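Local coordinates for protein acetylornithine aminotransferase (Aquifex aeolicus, PDB 2EH6) that transfers the amino group of N(2)-acetyl-L-ornithine to 2-oxoglutarate with pyridoxal 5'-phosphate as cofactor, a step of arginine biosynthesis, at residues N160-V165 against E192-K197; K119-E124 against E171-I176. One frame throughout, in Å; residues are numbered along the deposited sequence.

Contact 1. Residues N160-V165 against E192-K197; sequences NDIDSV and EDFLSK
Phe194 lays one face of its ring against the backbone of Asn160. Asn160 N sits over the ring centre, 3.3 Å above the plane, and Asn160 CA lies 3.4 Å from Phe194 CD1. CG of Phe194 is anti to the backbone N (chi1 180°), which points it from the helix toward Asn160. Ile162 N and Val165 CG2 lie at the ring edge, near its plane. Ile162 CD1 is 3.7 Å from Phe194 CE1, and Val165 CG2 is 4.2 Å from Phe194 CZ. Ile162 also spans to the next turn of helix 192-205, where its CD1 lies 3.8 Å from Lys197 CB.

The polar groups bond within their own segments or to residues just outside them. The amide plane of Asn160 stands nearly upright to the ring, 84° apart, and its OD1 passes 3.4 Å from Phe194 CB. That oxygen accepts from Ser191 N, and ND2 donates to Glu189 O. Asp161 is the N-cap of helix 162-166. Its OD1 takes Ser164 N from above the carboxylate plane, at 3.2 Å. Ser164 OG in turn donates to Asp161 O at 2.6 Å. The extended chain of Lys197 carries NZ to a weak salt bridge with Asp193 OD2.

No hydrogen bond joins the two segments. Their direct contact is apolar and ring-on-backbone packing, and the Asn160 amide adds a polar link just before helix 192-205.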
ATOM      1  N   ASN A 160      27.529 -11.396   1.307  1.00 36.78           N
ATOM      2  CA  ASN A 160      28.684 -12.093   1.867  1.00 40.12           C
ATOM      3  C   ASN A 160      29.982 -11.778   1.133  1.00 40.63           C
ATOM      4  O   ASN A 160      30.947 -12.538   1.208  1.00 41.27           O
ATOM      5  CB  ASN A 160      28.447 -13.604   1.881  1.00 39.74           C
ATOM      6  CG  ASN A 160      27.259 -13.991   2.734  1.00 41.29           C
ATOM      7  OD1 ASN A 160      27.038 -13.417   3.801  1.00 40.80           O
ATOM      8  ND2 ASN A 160      26.495 -14.973   2.277  1.00 40.54           N
ATOM      9  N   ASP A 161      29.992 -10.654   0.424  1.00 41.19           N
ATOM     10  CA  ASP A 161      31.161 -10.197  -0.318  1.00 41.61           C
ATOM     11  C   ASP A 161      31.362  -8.754   0.121  1.00 41.69           C
ATOM     12  O   ASP A 161      30.878  -7.825  -0.523  1.00 40.13           O
ATOM     13  CB  ASP A 161      30.892 -10.255  -1.824  1.00 43.07           C
ATOM     14  CG  ASP A 161      32.106  -9.877  -2.650  1.00 44.10           C
ATOM     15  OD1 ASP A 161      33.043  -9.272  -2.088  1.00 45.48           O
ATOM     16  OD2 ASP A 161      32.118 -10.176  -3.865  1.00 42.57           O
ATOM     17  N   ILE A 162      32.076  -8.573   1.227  1.00 41.49           N
ATOM     18  CA  ILE A 162      32.303  -7.247   1.781  1.00 42.46           C
ATOM     19  C   ILE A 162      33.082  -6.316   0.856  1.00 43.08           C
ATOM     20  O   ILE A 162      32.913  -5.099   0.911  1.00 42.51           O
ATOM     21  CB  ILE A 162      33.021  -7.343   3.149  1.00 42.55           C
ATOM     22  CG1 ILE A 162      32.721  -6.097   3.982  1.00 43.68           C
ATOM     23  CG2 ILE A 162      34.521  -7.497   2.948  1.00 44.10           C
ATOM     24  CD1 ILE A 162      31.252  -5.941   4.329  1.00 42.48           C
ATOM     25  N   ASP A 163      33.928  -6.885   0.003  1.00 44.27           N
ATOM     26  CA  ASP A 163      34.712  -6.076  -0.919  1.00 44.73           C
ATOM     27  C   ASP A 163      33.825  -5.432  -1.978  1.00 43.68           C
ATOM     28  O   ASP A 163      34.090  -4.311  -2.412  1.00 43.76           O
ATOM     29  CB  ASP A 163      35.808  -6.919  -1.585  1.00 47.21           C
ATOM     30  CG  ASP A 163      36.916  -7.315  -0.614  1.00 49.53           C
ATOM     31  OD1 ASP A 163      37.419  -6.428   0.107  1.00 50.68           O
ATOM     32  OD2 ASP A 163      37.286  -8.507  -0.574  1.00 50.36           O
ATOM     33  N   SER A 164      32.769  -6.132  -2.387  1.00 42.00           N
ATOM     34  CA  SER A 164      31.856  -5.593  -3.394  1.00 40.88           C
ATOM     35  C   SER A 164      31.153  -4.364  -2.830  1.00 39.83           C
ATOM     36  O   SER A 164      30.717  -3.490  -3.579  1.00 39.92           O
ATOM     37  CB  SER A 164      30.813  -6.642  -3.813  1.00 40.47           C
ATOM     38  OG  SER A 164      29.923  -6.942  -2.754  1.00 39.71           O
ATOM     39  N   VAL A 165      31.046  -4.302  -1.506  1.00 38.62           N
ATOM     40  CA  VAL A 165      30.413  -3.166  -0.850  1.00 39.77           C
ATOM     41  C   VAL A 165      31.355  -1.959  -0.894  1.00 41.48           C
ATOM     42  O   VAL A 165      30.937  -0.848  -1.216  1.00 42.03           O
ATOM     43  CB  VAL A 165      30.064  -3.487   0.625  1.00 39.49           C
ATOM     44  CG1 VAL A 165      29.396  -2.288   1.277  1.00 37.58           C
ATOM     45  CG2 VAL A 165      29.147  -4.701   0.691  1.00 38.99           C
ATOM     46  N   GLU A 192      27.280 -14.295   9.536  1.00 41.65           N
ATOM     47  CA  GLU A 192      27.460 -13.485  10.731  1.00 43.75           C
ATOM     48  C   GLU A 192      28.685 -12.597  10.532  1.00 42.93           C
ATOM     49  O   GLU A 192      28.691 -11.428  10.914  1.00 42.65           O
ATOM     50  CB  GLU A 192      27.654 -14.376  11.958  1.00 46.66           C
ATOM     51  CG  GLU A 192      27.739 -13.601  13.261  1.00 52.34           C
ATOM     52  CD  GLU A 192      27.793 -14.507  14.476  1.00 56.01           C
ATOM     53  OE1 GLU A 192      28.731 -15.327  14.570  1.00 58.37           O
ATOM     54  OE2 GLU A 192      26.894 -14.396  15.339  1.00 58.73           O
ATOM     55  N   ASP A 193      29.720 -13.162   9.922  1.00 42.79           N
ATOM     56  CA  ASP A 193      30.942 -12.419   9.666  1.00 44.11           C
ATOM     57  C   ASP A 193      30.638 -11.226   8.769  1.00 43.33           C
ATOM     58  O   ASP A 193      31.039 -10.099   9.062  1.00 42.23           O
ATOM     59  CB  ASP A 193      31.979 -13.318   8.991  1.00 46.73           C
ATOM     60  CG  ASP A 193      33.267 -12.581   8.676  1.00 50.35           C
ATOM     61  OD1 ASP A 193      33.856 -11.994   9.611  1.00 52.31           O
ATOM     62  OD2 ASP A 193      33.690 -12.588   7.498  1.00 51.00           O
ATOM     63  N   PHE A 194      29.923 -11.484   7.677  1.00 41.65           N
ATOM     64  CA  PHE A 194      29.562 -10.437   6.729  1.00 40.61           C
ATOM     65  C   PHE A 194      28.746  -9.329   7.385  1.00 40.02           C
ATOM     66  O   PHE A 194      29.047  -8.147   7.215  1.00 40.36           O
ATOM     67  CB  PHE A 194      28.768 -11.027   5.560  1.00 40.53           C
ATOM     68  CG  PHE A 194      28.352 -10.008   4.536  1.00 41.04           C
ATOM     69  CD1 PHE A 194      29.304  -9.354   3.761  1.00 41.63           C
ATOM     70  CD2 PHE A 194      27.007  -9.695   4.353  1.00 39.21           C
ATOM     71  CE1 PHE A 194      28.924  -8.400   2.815  1.00 42.15           C
ATOM     72  CE2 PHE A 194      26.617  -8.747   3.413  1.00 39.88           C
ATOM     73  CZ  PHE A 194      27.575  -8.097   2.642  1.00 41.06           C
ATOM     74  N   LEU A 195      27.710  -9.706   8.130  1.00 39.67           N
ATOM     75  CA  LEU A 195      26.862  -8.723   8.797  1.00 40.10           C
ATOM     76  C   LEU A 195      27.650  -7.907   9.816  1.00 40.88           C
ATOM     77  O   LEU A 195      27.375  -6.722  10.023  1.00 38.87           O
ATOM     78  CB  LEU A 195      25.678  -9.414   9.483  1.00 39.23           C
ATOM     79  CG  LEU A 195      24.682 -10.092   8.535  1.00 40.24           C
ATOM     80  CD1 LEU A 195      23.577 -10.747   9.341  1.00 40.21           C
ATOM     81  CD2 LEU A 195      24.101  -9.065   7.568  1.00 36.88           C
ATOM     82  N   SER A 196      28.626  -8.548  10.452  1.00 41.71           N
ATOM     83  CA  SER A 196      29.469  -7.880  11.435  1.00 42.63           C
ATOM     84  C   SER A 196      30.259  -6.771  10.750  1.00 41.47           C
ATOM     85  O   SER A 196      30.251  -5.622  11.187  1.00 42.17           O
ATOM     86  CB  SER A 196      30.435  -8.881  12.066  1.00 43.90           C
ATOM     87  OG  SER A 196      31.403  -8.215  12.862  1.00 48.74           O
ATOM     88  N   LYS A 197      30.935  -7.127   9.664  1.00 41.38           N
ATOM     89  CA  LYS A 197      31.731  -6.169   8.915  1.00 41.68           C
ATOM     90  C   LYS A 197      30.861  -5.074   8.321  1.00 41.43           C
ATOM     91  O   LYS A 197      31.254  -3.907   8.298  1.00 41.79           O
ATOM     92  CB  LYS A 197      32.501  -6.877   7.799  1.00 43.41           C
ATOM     93  CG  LYS A 197      33.559  -7.848   8.293  1.00 45.71           C
ATOM     94  CD  LYS A 197      34.245  -8.538   7.124  1.00 48.44           C
ATOM     95  CE  LYS A 197      35.284  -9.547   7.594  1.00 48.69           C
ATOM     96  NZ  LYS A 197      35.877 -10.280   6.441  1.00 49.41           N
TER

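Contact 2. Residues K119-E124 against E171-I176; sequences KFISFE and EETAGI
Lys119 and Ile121 bond through their backbones to strand 173-178 and the residue before it. Lys119 N donates to Glu172 O at 3.0 Å, and Ile121 N to Gly175 O at 3.1 Å. Lys119 O receives two donors: Ala174 N at 2.7 Å and, more weakly, Gly175 N at 3.4 Å. This double grip marks a beta bulge, where the register slips by one residue between Lys119 and Phe120.

The Phe120 ring has Ala174 CB over one face, 4.1 Å from its CZ. Gly175 pairs with Phe120 and brings no side chain to the ring's side of the sheet. The Phe120 ring also meets that of Phe154, planes at about 20°, and touches Ile103, Ala106 and Arg107 of helix 95-112. An alanine in place of Phe120 would probably leave a gap beside Ala174 and Gly175 and strip Phe154 of its ring partner. On the opposite face of the sheet, Ile121 CB and Ile176 CG1 pack at 4.3 Å. Farther along, Phe123 CE2 meets Ile176 CG2 at 3.9 Å.

The strands run parallel, their axes 26° apart. They are neighbours in the mixed seven-stranded sheet of the large domain of this fold-type I aminotransferase.

Trp110 NE1 is hydrogen-bonded to Ala174 O within the bulge. Glu172 OE1, with Lys119 CE 4.1 Å away, is bonded to Trp118 NE1, and Thr173 OG1 to Asp170 N, at the turn leading into the strand.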
ATOM      1  N   LYS A 119      22.788   8.285  -2.312  1.00 36.21           N
ATOM      2  CA  LYS A 119      22.915   6.987  -2.961  1.00 35.12           C
ATOM      3  C   LYS A 119      22.678   5.842  -1.984  1.00 32.79           C
ATOM      4  O   LYS A 119      22.800   5.999  -0.772  1.00 32.12           O
ATOM      5  CB  LYS A 119      24.306   6.825  -3.578  1.00 37.02           C
ATOM      6  CG  LYS A 119      24.666   7.870  -4.620  1.00 39.72           C
ATOM      7  CD  LYS A 119      26.034   7.574  -5.229  1.00 42.83           C
ATOM      8  CE  LYS A 119      26.434   8.648  -6.228  1.00 43.22           C
ATOM      9  NZ  LYS A 119      27.754   8.345  -6.844  1.00 46.82           N
ATOM     10  N   PHE A 120      22.344   4.684  -2.530  1.00 31.20           N
ATOM     11  CA  PHE A 120      22.099   3.511  -1.710  1.00 29.55           C
ATOM     12  C   PHE A 120      22.760   2.308  -2.334  1.00 27.35           C
ATOM     13  O   PHE A 120      22.843   2.188  -3.558  1.00 28.13           O
ATOM     14  CB  PHE A 120      20.596   3.238  -1.593  1.00 28.92           C
ATOM     15  CG  PHE A 120      19.850   4.275  -0.822  1.00 27.86           C
ATOM     16  CD1 PHE A 120      19.770   4.209   0.563  1.00 27.38           C
ATOM     17  CD2 PHE A 120      19.240   5.335  -1.479  1.00 27.77           C
ATOM     18  CE1 PHE A 120      19.090   5.186   1.285  1.00 26.56           C
ATOM     19  CE2 PHE A 120      18.562   6.314  -0.769  1.00 25.91           C
ATOM     20  CZ  PHE A 120      18.485   6.241   0.616  1.00 27.30           C
ATOM     21  N   ILE A 121      23.244   1.427  -1.476  1.00 27.33           N
ATOM     22  CA  ILE A 121      23.858   0.193  -1.914  1.00 28.45           C
ATOM     23  C   ILE A 121      22.937  -0.914  -1.426  1.00 28.97           C
ATOM     24  O   ILE A 121      22.664  -1.010  -0.233  1.00 29.38           O
ATOM     25  CB  ILE A 121      25.244  -0.021  -1.273  1.00 30.09           C
ATOM     26  CG1 ILE A 121      26.223   1.047  -1.774  1.00 30.17           C
ATOM     27  CG2 ILE A 121      25.752  -1.430  -1.594  1.00 29.52           C
ATOM     28  CD1 ILE A 121      27.606   0.956  -1.145  1.00 31.06           C
ATOM     29  N   SER A 122      22.428  -1.721  -2.348  1.00 30.75           N
ATOM     30  CA  SER A 122      21.579  -2.840  -1.968  1.00 31.15           C
ATOM     31  C   SER A 122      22.297  -4.071  -2.505  1.00 32.27           C
ATOM     32  O   SER A 122      23.436  -3.965  -2.961  1.00 30.91           O
ATOM     33  CB  SER A 122      20.170  -2.706  -2.560  1.00 30.31           C
ATOM     34  OG  SER A 122      20.199  -2.666  -3.972  1.00 32.88           O
ATOM     35  N   PHE A 123      21.649  -5.228  -2.474  1.00 31.87           N
ATOM     36  CA  PHE A 123      22.312  -6.440  -2.929  1.00 31.59           C
ATOM     37  C   PHE A 123      21.642  -7.216  -4.050  1.00 32.22           C
ATOM     38  O   PHE A 123      20.430  -7.124  -4.258  1.00 30.92           O
ATOM     39  CB  PHE A 123      22.525  -7.360  -1.727  1.00 33.30           C
ATOM     40  CG  PHE A 123      23.471  -6.801  -0.709  1.00 34.45           C
ATOM     41  CD1 PHE A 123      24.843  -7.001  -0.831  1.00 34.33           C
ATOM     42  CD2 PHE A 123      22.998  -6.041   0.353  1.00 33.96           C
ATOM     43  CE1 PHE A 123      25.733  -6.451   0.091  1.00 34.69           C
ATOM     44  CE2 PHE A 123      23.880  -5.485   1.279  1.00 35.23           C
ATOM     45  CZ  PHE A 123      25.251  -5.693   1.145  1.00 34.40           C
ATOM     46  N   GLU A 124      22.458  -7.973  -4.776  1.00 32.50           N
ATOM     47  CA  GLU A 124      21.975  -8.808  -5.862  1.00 32.80           C
ATOM     48  C   GLU A 124      21.064  -9.869  -5.253  1.00 32.93           C
ATOM     49  O   GLU A 124      21.305 -10.327  -4.135  1.00 31.80           O
ATOM     50  CB  GLU A 124      23.154  -9.477  -6.577  1.00 35.39           C
ATOM     51  CG  GLU A 124      23.816  -8.598  -7.633  1.00 38.98           C
ATOM     52  CD  GLU A 124      25.068  -9.221  -8.226  1.00 42.06           C
ATOM     53  OE1 GLU A 124      25.134 -10.466  -8.319  1.00 42.20           O
ATOM     54  OE2 GLU A 124      25.983  -8.464  -8.611  1.00 43.61           O
ATOM     55  N   GLU A 171      31.435   8.886  -0.441  1.00 46.57           N
ATOM     56  CA  GLU A 171      30.940   9.869   0.525  1.00 46.36           C
ATOM     57  C   GLU A 171      29.509  10.363   0.221  1.00 44.23           C
ATOM     58  O   GLU A 171      28.901  11.100   0.984  1.00 44.01           O
ATOM     59  CB  GLU A 171      31.925  11.044   0.591  1.00 48.71           C
ATOM     60  CG  GLU A 171      32.125  11.736  -0.758  1.00 52.30           C
ATOM     61  CD  GLU A 171      32.959  10.854  -1.656  1.00 55.19           C
ATOM     62  OE1 GLU A 171      33.977  10.346  -1.201  1.00 57.28           O
ATOM     63  OE2 GLU A 171      32.595  10.700  -2.819  1.00 55.71           O
ATOM     64  N   GLU A 172      28.978   9.956  -0.949  1.00 42.80           N
ATOM     65  CA  GLU A 172      27.606  10.355  -1.286  1.00 42.56           C
ATOM     66  C   GLU A 172      26.598   9.236  -0.983  1.00 39.81           C
ATOM     67  O   GLU A 172      25.415   9.316  -1.287  1.00 39.42           O
ATOM     68  CB  GLU A 172      27.553  10.717  -2.774  1.00 44.92           C
ATOM     69  CG  GLU A 172      28.252  12.045  -3.088  1.00 49.18           C
ATOM     70  CD  GLU A 172      28.098  12.364  -4.559  1.00 53.37           C
ATOM     71  OE1 GLU A 172      26.971  12.538  -5.005  1.00 56.13           O
ATOM     72  OE2 GLU A 172      29.114  12.486  -5.242  1.00 56.27           O
ATOM     73  N   THR A 173      27.119   8.144  -0.388  1.00 38.13           N
ATOM     74  CA  THR A 173      26.250   7.032  -0.011  1.00 37.31           C
ATOM     75  C   THR A 173      25.453   7.350   1.255  1.00 36.57           C
ATOM     76  O   THR A 173      26.003   7.642   2.310  1.00 34.18           O
ATOM     77  CB  THR A 173      27.120   5.797   0.236  1.00 37.72           C
ATOM     78  OG1 THR A 173      27.873   5.507  -0.945  1.00 37.31           O
ATOM     79  CG2 THR A 173      26.236   4.589   0.567  1.00 39.12           C
ATOM     80  N   ALA A 174      24.127   7.302   1.140  1.00 35.18           N
ATOM     81  CA  ALA A 174      23.249   7.613   2.262  1.00 33.66           C
ATOM     82  C   ALA A 174      23.013   6.405   3.149  1.00 32.62           C
ATOM     83  O   ALA A 174      22.864   6.536   4.364  1.00 32.61           O
ATOM     84  CB  ALA A 174      21.915   8.152   1.747  1.00 33.41           C
ATOM     85  N   GLY A 175      22.978   5.226   2.542  1.00 32.57           N
ATOM     86  CA  GLY A 175      22.749   4.030   3.325  1.00 32.36           C
ATOM     87  C   GLY A 175      22.877   2.731   2.565  1.00 30.89           C
ATOM     88  O   GLY A 175      22.994   2.711   1.337  1.00 31.03           O
ATOM     89  N   ILE A 176      22.866   1.641   3.321  1.00 31.50           N
ATOM     90  CA  ILE A 176      22.954   0.294   2.774  1.00 31.55           C
ATOM     91  C   ILE A 176      21.656  -0.426   3.150  1.00 32.26           C
ATOM     92  O   ILE A 176      21.235  -0.388   4.309  1.00 31.82           O
ATOM     93  CB  ILE A 176      24.162  -0.462   3.369  1.00 32.48           C
ATOM     94  CG1 ILE A 176      25.457   0.269   2.994  1.00 33.48           C
ATOM     95  CG2 ILE A 176      24.185  -1.895   2.862  1.00 31.45           C
ATOM     96  CD1 ILE A 176      26.720  -0.408   3.483  1.00 32.59           C
TER

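Contacts 1 and 2 lie about 14 Å apart between centres and touch directly. Phe194 CZ of contact 1 is 3.6 Å from Phe123 CE1 of contact 2. Val165 bridges the two as well: its CG1 is 3.9 Å from Ile176 CD1, and its CG2 is 3.9 Å from Phe123 CE1. Contact 1 thus packs its two helices on the face of the sheet that carries Ile121 and Ile176. Helix 162-166 leads on to strand 173-178, and the segments of the two contacts alternate along the chain. Contact 1 lies away from the cofactor and substrate sites. Contact 2 comes nearer: the Phe123 side chain is about 11 Å from bound pyridoxal-5'-phosphate and about 9 Å from that of Asp212, in the cofactor pocket.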